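PDB 3IDU: CARDB domain-containing protein from Pyrococcus furiosus, which is of unknown function but binds two manganese ions through this CARDB domain, an all-beta module of a longer protein. Local coordinates for residues N32-N43 with K73-P84. Sequence-based numbering, arbitrary orientation.
Sequences NKLAEYEVHVKN and KEEKVLTFNWTP
Phe80 holds its CG between the backbone N and the carbonyl carbon (chi1 69°), which swings the ring across toward Tyr37; Tyr37 turns CG beside its own backbone N (chi1 -69°), and its CB lies over the Phe80 face, 3.7 Å from the ring centroid. The two ring planes are near parallel, 11° apart, but slid so far that they barely overlap. Val39 CG2 meets the edge of Phe80 at CE1 (3.6 Å), and Tyr37 CE1 reaches the edge of the Trp82 indole at CE3 (4.0 Å), whose face carries Pro84 CG. The face carrying His40, Lys42 and Glu75 is mostly polar: Glu75, extended, accepts at OE1 a hydrogen bond from His40 ND1 (3.0 Å), lying close to the ring plane, while Val77 CG2 sits over a face of that imidazole. Lys42 lays its CG along Glu75 CG (3.4 Å) and adds a long salt bridge from Lys42 NZ to Glu75 OE2, 3.9 Å. A glutamine in place of Glu75 would probably leave Lys42 without the opposite charge beside it and weaken the hold on the His40 ring. Paired antiparallel backbone bonds join the strands, among them a straight one from Val39 N to Leu78 O, 2.6 Å. Strand 75-82 is an outer strand of a three-stranded sheet, with 35-43 in the middle bonded on its far side to 19-24. The face bearing Tyr37, Val39, Leu78 and Trp82 packs on strands 49-58, 61-70 and 111-118 of the second sheet, making a beta sandwich consistent with the E-set clan, and at one end Asn43 OD1 takes a hydrogen bond from the backbone N of manganese-binding Asp18 while its ND2 bonds Ile47 O.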
ATOM      1  N   ASN A  32       0.780 -16.437  16.609  1.00 35.22           N
ATOM      2  CA  ASN A  32      -0.608 -16.593  17.034  1.00 30.41           C
ATOM      3  C   ASN A  32      -1.158 -15.363  17.747  1.00 34.11           C
ATOM      4  O   ASN A  32      -2.020 -15.473  18.623  1.00 33.36           O
ATOM      5  CB  ASN A  32      -0.745 -17.821  17.938  1.00 36.48           C
ATOM      6  CG  ASN A  32      -0.259 -19.092  17.267  1.00 38.52           C
ATOM      7  OD1 ASN A  32      -0.734 -19.460  16.190  1.00 38.14           O
ATOM      8  ND2 ASN A  32       0.693 -19.770  17.898  1.00 41.20           N
ATOM      9  N   LYS A  33      -0.664 -14.191  17.361  1.00 31.68           N
ATOM     10  CA  LYS A  33      -1.112 -12.936  17.953  1.00 34.99           C
ATOM     11  C   LYS A  33      -1.689 -12.017  16.886  1.00 27.11           C
ATOM     12  O   LYS A  33      -1.077 -11.805  15.842  1.00 30.73           O
ATOM     13  CB  LYS A  33       0.051 -12.240  18.668  1.00 36.11           C
ATOM     14  CG  LYS A  33       0.561 -12.993  19.885  1.00 42.38           C
ATOM     15  CD  LYS A  33       1.701 -12.252  20.564  1.00 42.69           C
ATOM     16  CE  LYS A  33       2.158 -12.983  21.816  1.00 46.30           C
ATOM     17  NZ  LYS A  33       3.283 -12.283  22.497  1.00 52.40           N
ATOM     18  N   LEU A  34      -2.876 -11.481  17.154  1.00 30.54           N
ATOM     19  CA  LEU A  34      -3.549 -10.583  16.221  1.00 31.22           C
ATOM     20  C   LEU A  34      -2.746  -9.307  16.004  1.00 30.12           C
ATOM     21  O   LEU A  34      -2.419  -8.601  16.957  1.00 31.33           O
ATOM     22  CB  LEU A  34      -4.941 -10.223  16.748  1.00 33.24           C
ATOM     23  CG  LEU A  34      -5.762  -9.246  15.901  1.00 39.17           C
ATOM     24  CD1 LEU A  34      -6.060  -9.868  14.546  1.00 34.51           C
ATOM     25  CD2 LEU A  34      -7.057  -8.897  16.623  1.00 34.03           C
ATOM     26  N   ALA A  35      -2.430  -9.016  14.746  1.00 29.38           N
ATOM     27  CA  ALA A  35      -1.678  -7.816  14.404  1.00 30.31           C
ATOM     28  C   ALA A  35      -2.478  -7.000  13.390  1.00 29.26           C
ATOM     29  O   ALA A  35      -3.038  -7.550  12.441  1.00 26.42           O
ATOM     30  CB  ALA A  35      -0.317  -8.193  13.826  1.00 20.03           C
ATOM     31  N   GLU A  36      -2.530  -5.688  13.596  1.00 29.05           N
ATOM     32  CA  GLU A  36      -3.274  -4.811  12.701  1.00 31.52           C
ATOM     33  C   GLU A  36      -2.344  -3.919  11.885  1.00 28.97           C
ATOM     34  O   GLU A  36      -1.499  -3.214  12.439  1.00 26.95           O
ATOM     35  CB  GLU A  36      -4.250  -3.949  13.512  1.00 34.14           C
ATOM     36  CG  GLU A  36      -5.246  -4.762  14.336  1.00 47.40           C
ATOM     37  CD  GLU A  36      -6.174  -3.898  15.174  1.00 51.95           C
ATOM     38  OE1 GLU A  36      -7.025  -4.465  15.893  1.00 56.49           O
ATOM     39  OE2 GLU A  36      -6.056  -2.656  15.115  1.00 55.88           O
ATOM     40  N   TYR A  37      -2.501  -3.960  10.565  1.00 19.19           N
ATOM     41  CA  TYR A  37      -1.678  -3.147   9.675  1.00 22.49           C
ATOM     42  C   TYR A  37      -2.533  -2.188   8.874  1.00 16.16           C
ATOM     43  O   TYR A  37      -3.738  -2.381   8.742  1.00 16.32           O
ATOM     44  CB  TYR A  37      -0.881  -4.027   8.710  1.00 22.46           C
ATOM     45  CG  TYR A  37       0.208  -4.835   9.372  1.00 18.78           C
ATOM     46  CD1 TYR A  37      -0.076  -6.047  10.003  1.00 20.72           C
ATOM     47  CD2 TYR A  37       1.521  -4.371   9.396  1.00 19.70           C
ATOM     48  CE1 TYR A  37       0.929  -6.776  10.642  1.00 24.31           C
ATOM     49  CE2 TYR A  37       2.528  -5.088  10.031  1.00 27.08           C
ATOM     50  CZ  TYR A  37       2.227  -6.288  10.652  1.00 23.17           C
ATOM     51  OH  TYR A  37       3.224  -6.988  11.292  1.00 26.19           O
ATOM     52  N   GLU A  38      -1.906  -1.145   8.346  1.00 15.94           N
ATOM     53  CA  GLU A  38      -2.630  -0.174   7.543  1.00 18.92           C
ATOM     54  C   GLU A  38      -1.918   0.057   6.224  1.00 17.24           C
ATOM     55  O   GLU A  38      -0.694   0.188   6.175  1.00 19.29           O
ATOM     56  CB  GLU A  38      -2.755   1.163   8.279  1.00 25.33           C
ATOM     57  CG  GLU A  38      -3.368   1.068   9.665  1.00 26.46           C
ATOM     58  CD  GLU A  38      -3.625   2.430  10.277  1.00 32.36           C
ATOM     59  OE1 GLU A  38      -2.711   3.282  10.239  1.00 34.83           O
ATOM     60  OE2 GLU A  38      -4.737   2.648  10.803  1.00 39.30           O
ATOM     61  N   VAL A  39      -2.696   0.089   5.150  1.00 12.58           N
ATOM     62  CA  VAL A  39      -2.146   0.347   3.833  1.00 13.49           C
ATOM     63  C   VAL A  39      -2.629   1.746   3.470  1.00 10.31           C
ATOM     64  O   VAL A  39      -3.830   1.981   3.357  1.00 11.42           O
ATOM     65  CB  VAL A  39      -2.660  -0.669   2.793  1.00 13.77           C
ATOM     66  CG1 VAL A  39      -2.104  -0.323   1.420  1.00 17.66           C
ATOM     67  CG2 VAL A  39      -2.231  -2.086   3.192  1.00 23.11           C
ATOM     68  N   HIS A  40      -1.690   2.677   3.334  1.00  9.95           N
ATOM     69  CA  HIS A  40      -2.015   4.054   2.983  1.00 12.34           C
ATOM     70  C   HIS A  40      -1.865   4.231   1.475  1.00 13.86           C
ATOM     71  O   HIS A  40      -0.754   4.201   0.950  1.00 11.54           O
ATOM     72  CB  HIS A  40      -1.081   5.024   3.717  1.00 12.47           C
ATOM     73  CG  HIS A  40      -1.288   5.054   5.200  1.00 21.29           C
ATOM     74  ND1 HIS A  40      -1.626   6.203   5.880  1.00 19.15           N
ATOM     75  CD2 HIS A  40      -1.238   4.068   6.128  1.00 20.76           C
ATOM     76  CE1 HIS A  40      -1.779   5.924   7.163  1.00 25.51           C
ATOM     77  NE2 HIS A  40      -1.549   4.636   7.339  1.00 17.71           N
ATOM     78  N   VAL A  41      -2.988   4.402   0.783  1.00 11.11           N
ATOM     79  CA  VAL A  41      -2.970   4.580  -0.668  1.00 11.43           C
ATOM     80  C   VAL A  41      -3.311   6.035  -0.968  1.00 10.91           C
ATOM     81  O   VAL A  41      -4.311   6.564  -0.477  1.00  7.65           O
ATOM     82  CB  VAL A  41      -3.978   3.620  -1.359  1.00  9.32           C
ATOM     83  CG1 VAL A  41      -5.401   3.956  -0.939  1.00 17.27           C
ATOM     84  CG2 VAL A  41      -3.827   3.694  -2.871  1.00 12.16           C
ATOM     85  N   LYS A  42      -2.472   6.691  -1.765  1.00  6.82           N
ATOM     86  CA  LYS A  42      -2.699   8.094  -2.079  1.00  6.05           C
ATOM     87  C   LYS A  42      -2.639   8.389  -3.567  1.00  7.98           C
ATOM     88  O   LYS A  42      -2.026   7.650  -4.337  1.00  8.22           O
ATOM     89  CB  LYS A  42      -1.647   8.951  -1.365  1.00 10.16           C
ATOM     90  CG  LYS A  42      -1.404   8.524   0.078  1.00 23.50           C
ATOM     91  CD  LYS A  42      -0.184   9.186   0.698  1.00 22.64           C
ATOM     92  CE  LYS A  42      -0.450  10.635   1.068  1.00 31.30           C
ATOM     93  NZ  LYS A  42       0.667  11.208   1.888  1.00 26.98           N
ATOM     94  N   ASN A  43      -3.305   9.468  -3.962  1.00  7.43           N
ATOM     95  CA  ASN A  43      -3.276   9.929  -5.340  1.00  9.62           C
ATOM     96  C   ASN A  43      -2.664  11.312  -5.217  1.00 14.30           C
ATOM     97  O   ASN A  43      -3.327  12.250  -4.784  1.00 11.25           O
ATOM     98  CB  ASN A  43      -4.675  10.051  -5.942  1.00  9.88           C
ATOM     99  CG  ASN A  43      -4.642  10.583  -7.365  1.00 13.81           C
ATOM    100  OD1 ASN A  43      -3.569  10.798  -7.935  1.00  8.07           O
ATOM    101  ND2 ASN A  43      -5.820  10.788  -7.950  1.00  8.36           N
ATOM    102  N   LYS A  73      -5.373  14.309  -5.091  1.00  7.56           N
ATOM    103  CA  LYS A  73      -4.804  14.587  -3.783  1.00  8.71           C
ATOM    104  C   LYS A  73      -5.557  13.911  -2.639  1.00 12.79           C
ATOM    105  O   LYS A  73      -5.593  14.436  -1.529  1.00 20.53           O
ATOM    106  CB  LYS A  73      -4.752  16.104  -3.548  1.00 12.45           C
ATOM    107  CG  LYS A  73      -3.795  16.848  -4.471  1.00 16.60           C
ATOM    108  CD  LYS A  73      -3.682  18.318  -4.082  1.00 30.88           C
ATOM    109  CE  LYS A  73      -2.648  19.054  -4.923  1.00 33.07           C
ATOM    110  NZ  LYS A  73      -2.598  20.513  -4.609  1.00 46.02           N
ATOM    111  N   GLU A  74      -6.162  12.756  -2.898  1.00  9.32           N
ATOM    112  CA  GLU A  74      -6.895  12.047  -1.851  1.00 10.52           C
ATOM    113  C   GLU A  74      -6.097  10.858  -1.316  1.00 15.84           C
ATOM    114  O   GLU A  74      -5.273  10.270  -2.023  1.00 12.73           O
ATOM    115  CB  GLU A  74      -8.253  11.555  -2.366  1.00 13.78           C
ATOM    116  CG  GLU A  74      -9.125  10.971  -1.259  1.00 20.12           C
ATOM    117  CD  GLU A  74     -10.496  10.496  -1.730  1.00 27.64           C
ATOM    118  OE1 GLU A  74     -11.324  10.138  -0.863  1.00 22.71           O
ATOM    119  OE2 GLU A  74     -10.753  10.474  -2.951  1.00 24.69           O
ATOM    120  N   GLU A  75      -6.337  10.519  -0.056  1.00 11.99           N
ATOM    121  CA  GLU A  75      -5.657   9.398   0.574  1.00 10.33           C
ATOM    122  C   GLU A  75      -6.674   8.541   1.297  1.00  8.70           C
ATOM    123  O   GLU A  75      -7.646   9.051   1.856  1.00  9.26           O
ATOM    124  CB  GLU A  75      -4.613   9.891   1.584  1.00 12.39           C
ATOM    125  CG  GLU A  75      -3.903   8.759   2.326  1.00 16.25           C
ATOM    126  CD  GLU A  75      -2.904   9.251   3.361  1.00 28.49           C
ATOM    127  OE1 GLU A  75      -2.250   8.400   4.001  1.00 20.24           O
ATOM    128  OE2 GLU A  75      -2.771  10.483   3.540  1.00 28.65           O
ATOM    129  N   LYS A  76      -6.462   7.233   1.266  1.00  8.14           N
ATOM    130  CA  LYS A  76      -7.348   6.317   1.965  1.00  9.13           C
ATOM    131  C   LYS A  76      -6.506   5.332   2.751  1.00 14.56           C
ATOM    132  O   LYS A  76      -5.409   4.956   2.330  1.00 13.24           O
ATOM    133  CB  LYS A  76      -8.256   5.576   0.981  1.00 13.35           C
ATOM    134  CG  LYS A  76      -9.391   6.431   0.441  1.00 10.37           C
ATOM    135  CD  LYS A  76     -10.306   5.658  -0.506  1.00 12.60           C
ATOM    136  CE  LYS A  76     -11.485   6.530  -0.923  1.00 13.06           C
ATOM    137  NZ  LYS A  76     -12.378   5.876  -1.919  1.00 15.18           N
ATOM    138  N   VAL A  77      -7.018   4.941   3.912  1.00 11.48           N
ATOM    139  CA  VAL A  77      -6.330   3.995   4.769  1.00 15.50           C
ATOM    140  C   VAL A  77      -7.092   2.683   4.739  1.00 17.07           C
ATOM    141  O   VAL A  77      -8.251   2.604   5.153  1.00 16.80           O
ATOM    142  CB  VAL A  77      -6.243   4.505   6.230  1.00 16.19           C
ATOM    143  CG1 VAL A  77      -5.499   3.492   7.094  1.00 17.50           C
ATOM    144  CG2 VAL A  77      -5.531   5.849   6.266  1.00 15.89           C
ATOM    145  N   LEU A  78      -6.437   1.661   4.205  1.00 13.97           N
ATOM    146  CA  LEU A  78      -7.018   0.333   4.106  1.00 20.97           C
ATOM    147  C   LEU A  78      -6.433  -0.471   5.251  1.00 16.72           C
ATOM    148  O   LEU A  78      -5.261  -0.317   5.585  1.00 22.46           O
ATOM    149  CB  LEU A  78      -6.632  -0.309   2.775  1.00 17.77           C
ATOM    150  CG  LEU A  78      -6.912   0.520   1.520  1.00 17.72           C
ATOM    151  CD1 LEU A  78      -6.521  -0.294   0.298  1.00 18.97           C
ATOM    152  CD2 LEU A  78      -8.383   0.902   1.463  1.00 19.56           C
ATOM    153  N   THR A  79      -7.237  -1.325   5.862  1.00 15.79           N
ATOM    154  CA  THR A  79      -6.732  -2.108   6.972  1.00 14.52           C
ATOM    155  C   THR A  79      -6.874  -3.598   6.742  1.00 15.75           C
ATOM    156  O   THR A  79      -7.693  -4.045   5.939  1.00 18.04           O
ATOM    157  CB  THR A  79      -7.466  -1.757   8.276  1.00 23.57           C
ATOM    158  OG1 THR A  79      -8.858  -2.062   8.130  1.00 26.88           O
ATOM    159  CG2 THR A  79      -7.303  -0.280   8.598  1.00 28.81           C
ATOM    160  N   PHE A  80      -6.053  -4.362   7.444  1.00 17.98           N
ATOM    161  CA  PHE A  80      -6.107  -5.813   7.367  1.00 20.03           C
ATOM    162  C   PHE A  80      -5.433  -6.379   8.605  1.00 27.30           C
ATOM    163  O   PHE A  80      -4.417  -5.854   9.070  1.00 27.12           O
ATOM    164  CB  PHE A  80      -5.428  -6.340   6.090  1.00 20.54           C
ATOM    165  CG  PHE A  80      -3.931  -6.173   6.066  1.00 18.53           C
ATOM    166  CD1 PHE A  80      -3.354  -5.011   5.558  1.00 15.60           C
ATOM    167  CD2 PHE A  80      -3.097  -7.187   6.536  1.00 24.73           C
ATOM    168  CE1 PHE A  80      -1.967  -4.862   5.517  1.00 16.28           C
ATOM    169  CE2 PHE A  80      -1.709  -7.048   6.501  1.00 17.65           C
ATOM    170  CZ  PHE A  80      -1.142  -5.883   5.990  1.00 21.10           C
ATOM    171  N   ASN A  81      -6.019  -7.435   9.155  1.00 21.96           N
ATOM    172  CA  ASN A  81      -5.455  -8.070  10.336  1.00 28.10           C
ATOM    173  C   ASN A  81      -4.669  -9.295   9.906  1.00 26.15           C
ATOM    174  O   ASN A  81      -4.979  -9.921   8.894  1.00 19.98           O
ATOM    175  CB  ASN A  81      -6.558  -8.489  11.311  1.00 31.35           C
ATOM    176  CG  ASN A  81      -7.443  -7.327  11.729  1.00 38.80           C
ATOM    177  OD1 ASN A  81      -6.971  -6.200  11.909  1.00 41.94           O
ATOM    178  ND2 ASN A  81      -8.733  -7.601  11.900  1.00 38.86           N
ATOM    179  N   TRP A  82      -3.644  -9.629  10.679  1.00 23.80           N
ATOM    180  CA  TRP A  82      -2.819 -10.785  10.380  1.00 28.95           C
ATOM    181  C   TRP A  82      -2.366 -11.480  11.656  1.00 32.01           C
ATOM    182  O   TRP A  82      -1.704 -10.880  12.505  1.00 33.03           O
ATOM    183  CB  TRP A  82      -1.599 -10.372   9.558  1.00 26.12           C
ATOM    184  CG  TRP A  82      -0.673 -11.512   9.245  1.00 25.94           C
ATOM    185  CD1 TRP A  82      -1.026 -12.769   8.837  1.00 25.42           C
ATOM    186  CD2 TRP A  82       0.757 -11.485   9.264  1.00 18.62           C
ATOM    187  NE1 TRP A  82       0.098 -13.524   8.600  1.00 22.97           N
ATOM    188  CE2 TRP A  82       1.207 -12.761   8.854  1.00 17.99           C
ATOM    189  CE3 TRP A  82       1.705 -10.506   9.590  1.00 18.80           C
ATOM    190  CZ2 TRP A  82       2.564 -13.083   8.757  1.00 12.30           C
ATOM    191  CZ3 TRP A  82       3.056 -10.824   9.492  1.00 21.59           C
ATOM    192  CH2 TRP A  82       3.471 -12.106   9.078  1.00 16.02           C
ATOM    193  N   THR A  83      -2.731 -12.751  11.776  1.00 24.93           N
ATOM    194  CA  THR A  83      -2.363 -13.551  12.933  1.00 29.30           C
ATOM    195  C   THR A  83      -1.402 -14.642  12.473  1.00 27.51           C
ATOM    196  O   THR A  83      -1.833 -15.705  12.020  1.00 32.52           O
ATOM    197  CB  THR A  83      -3.600 -14.212  13.570  1.00 29.33           C
ATOM    198  OG1 THR A  83      -4.601 -13.214  13.817  1.00 32.05           O
ATOM    199  CG2 THR A  83      -3.225 -14.875  14.887  1.00 32.37           C
ATOM    200  N   PRO A  84      -0.084 -14.381  12.561  1.00 21.54           N
ATOM    201  CA  PRO A  84       0.967 -15.322  12.160  1.00 19.78           C
ATOM    202  C   PRO A  84       0.854 -16.655  12.891  1.00 26.86           C
ATOM    203  O   PRO A  84       0.465 -16.696  14.059  1.00 27.11           O
ATOM    204  CB  PRO A  84       2.253 -14.590  12.537  1.00 20.08           C
ATOM    205  CG  PRO A  84       1.884 -13.163  12.404  1.00 23.43           C
ATOM    206  CD  PRO A  84       0.506 -13.107  13.009  1.00 26.29           C
TER
HETATM  207  O   HOH W   1      -0.412   8.732   5.575  1.00 40.35           O